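Local coordinates for glycerate dehydrogenase related protein (Thermoplasma acidophilum, PDB 3GVX) that probably reduces glyoxylate or hydroxypyruvate with a nicotinamide cofactor, as a member of the D-isomer specific 2-hydroxyacid dehydrogenase family, at residues D34-V39 / R49-Q54. Numbering follows the deposited sequence.
Sequences DAEAQV and RTKMIQ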
# COMPACT_ATOMS: atom_id res chain seq x y z
N ASP B 34 -15.24 33.20 -24.03
CA ASP B 34 -15.12 32.21 -25.08
C ASP B 34 -13.73 31.59 -25.04
O ASP B 34 -12.84 32.01 -25.77
CB ASP B 34 -15.33 32.88 -26.44
CG ASP B 34 -15.85 31.93 -27.49
OD1 ASP B 34 -15.55 30.72 -27.39
OD2 ASP B 34 -16.54 32.38 -28.43
N ALA B 35 -13.55 30.59 -24.18
CA ALA B 35 -12.24 29.95 -24.06
C ALA B 35 -12.12 28.62 -24.80
O ALA B 35 -13.11 28.03 -25.25
CB ALA B 35 -11.90 29.76 -22.58
N GLU B 36 -10.88 28.17 -24.95
CA GLU B 36 -10.60 26.91 -25.60
C GLU B 36 -11.02 25.76 -24.70
O GLU B 36 -11.47 24.73 -25.17
CB GLU B 36 -9.12 26.79 -25.90
CG GLU B 36 -8.74 27.58 -27.12
CD GLU B 36 -7.28 27.43 -27.47
OE1 GLU B 36 -6.94 27.61 -28.66
OE2 GLU B 36 -6.46 27.14 -26.57
N ALA B 37 -10.89 25.96 -23.39
CA ALA B 37 -11.27 24.94 -22.46
C ALA B 37 -12.32 25.45 -21.50
O ALA B 37 -12.28 26.59 -21.03
CB ALA B 37 -10.05 24.43 -21.71
N GLN B 38 -13.28 24.58 -21.23
CA GLN B 38 -14.36 24.90 -20.32
C GLN B 38 -14.49 23.79 -19.30
O GLN B 38 -14.53 22.61 -19.65
CB GLN B 38 -15.67 25.06 -21.10
CG GLN B 38 -16.80 25.61 -20.28
CD GLN B 38 -18.01 25.91 -21.14
OE1 GLN B 38 -17.93 26.70 -22.08
NE2 GLN B 38 -19.13 25.27 -20.84
N VAL B 39 -14.52 24.16 -18.03
CA VAL B 39 -14.67 23.17 -16.97
C VAL B 39 -16.10 23.33 -16.50
O VAL B 39 -16.55 24.44 -16.22
CB VAL B 39 -13.70 23.44 -15.81
CG1 VAL B 39 -13.79 22.31 -14.79
CG2 VAL B 39 -12.28 23.60 -16.34
N ARG B 49 -14.51 29.43 -29.92
CA ARG B 49 -13.17 28.90 -29.75
C ARG B 49 -13.12 27.59 -28.97
O ARG B 49 -12.04 27.05 -28.72
CB ARG B 49 -12.31 29.96 -29.05
CG ARG B 49 -12.39 31.31 -29.72
CD ARG B 49 -11.47 32.32 -29.07
NE ARG B 49 -10.11 31.82 -28.99
CZ ARG B 49 -9.50 31.50 -27.85
NH1 ARG B 49 -10.13 31.62 -26.69
NH2 ARG B 49 -8.25 31.04 -27.87
N THR B 50 -14.29 27.08 -28.60
CA THR B 50 -14.38 25.85 -27.81
C THR B 50 -13.71 24.65 -28.46
O THR B 50 -14.00 24.30 -29.60
CB THR B 50 -15.84 25.45 -27.54
OG1 THR B 50 -16.62 26.59 -27.17
CG2 THR B 50 -15.89 24.41 -26.42
N LYS B 51 -12.82 24.01 -27.72
CA LYS B 51 -12.14 22.82 -28.20
C LYS B 51 -12.35 21.69 -27.25
O LYS B 51 -12.41 20.54 -27.63
CB LYS B 51 -10.64 23.04 -28.26
CG LYS B 51 -10.16 24.02 -29.27
CD LYS B 51 -8.67 24.13 -29.06
CE LYS B 51 -8.00 24.84 -30.21
NZ LYS B 51 -6.55 24.90 -29.93
N MSE B 52 -12.46 22.04 -25.98
CA MSE B 52 -12.58 21.02 -24.96
C MSE B 52 -13.45 21.37 -23.78
O MSE B 52 -13.40 22.49 -23.27
CB MSE B 52 -11.17 20.63 -24.49
CG MSE B 52 -11.11 19.55 -23.39
SE MSE B 52 -11.56 20.27 -21.80
CE MSE B 52 -10.52 19.79 -20.80
N ILE B 53 -14.23 20.39 -23.35
CA ILE B 53 -15.10 20.55 -22.21
C ILE B 53 -14.78 19.49 -21.18
O ILE B 53 -14.79 18.30 -21.47
CB ILE B 53 -16.58 20.43 -22.65
CG1 ILE B 53 -16.87 21.49 -23.71
CG2 ILE B 53 -17.51 20.57 -21.45
CD1 ILE B 53 -18.25 21.43 -24.31
N GLN B 54 -14.49 19.94 -19.97
CA GLN B 54 -14.12 19.04 -18.88
C GLN B 54 -15.13 19.00 -17.73
O GLN B 54 -15.26 19.96 -16.98
CB GLN B 54 -12.76 19.45 -18.32
CG GLN B 54 -12.32 18.60 -17.15
CD GLN B 54 -11.78 17.26 -17.57
OE1 GLN B 54 -10.80 17.17 -18.31
NE2 GLN B 54 -12.44 16.19 -17.12
O HOH W 1 -15.66 28.49 -25.71
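Ala37 to Val39 pair in parallel with Met52 to Gln54, neighbouring strands in the five-stranded parallel sheet of the smaller domain, separate from the presumed cofactor-binding Rossmann domain. Gln38 sits astride the pairing: its N reaches Met52 O at 2.9 Å, and its O takes Gln54 N at 2.7 Å in a nearly straight bond (175° at the hydrogen). Ala37, Val39, Met52 and Gln54 put their side chains on one face, where helix 266-279 packs against the last three; Gln38 and Ile53 use the other. Ahead of the strands, Glu36 O is gripped twice, by Met52 N and Lys51 N.

Among the groups joining the loop ends is the Arg49 side chain. Its CB passes Asp34 OD1 at 3.7 Å, CG is about equally far from that oxygen and Asp34 O, both lying to one side of it, and CD approaches the same carbonyl. The bend at chi3 (53°) brings NE round, and the guanidinium ends with NH1 giving a bond to Asp34 O (2.9 Å), which lies in its plane at the edge. NH2 instead has Glu36 CG over a face at 3.6 Å; its long salt bridge to Glu36 OE1 is purely electrostatic, and Asp2 OD2 supplies a second charge partner. An alanine here would probably leave Asp34 O without this donor and Glu36 with Lys51 alone in the salt-bridge network. Lys51, extended alongside Glu36 and pointing the same way, sets NZ 3.0 Å from OE1, above the carboxylate plane.

Asp34 OD1 also accepts from Arg49 N, while OD2 bonds to Lys48 N. Thr50 OG1 takes a hydrogen bond from Gly47 N. A water donates to Asp34 OD1 and Ala35 O and accepts from Thr50 OG1, 2.6 Å away.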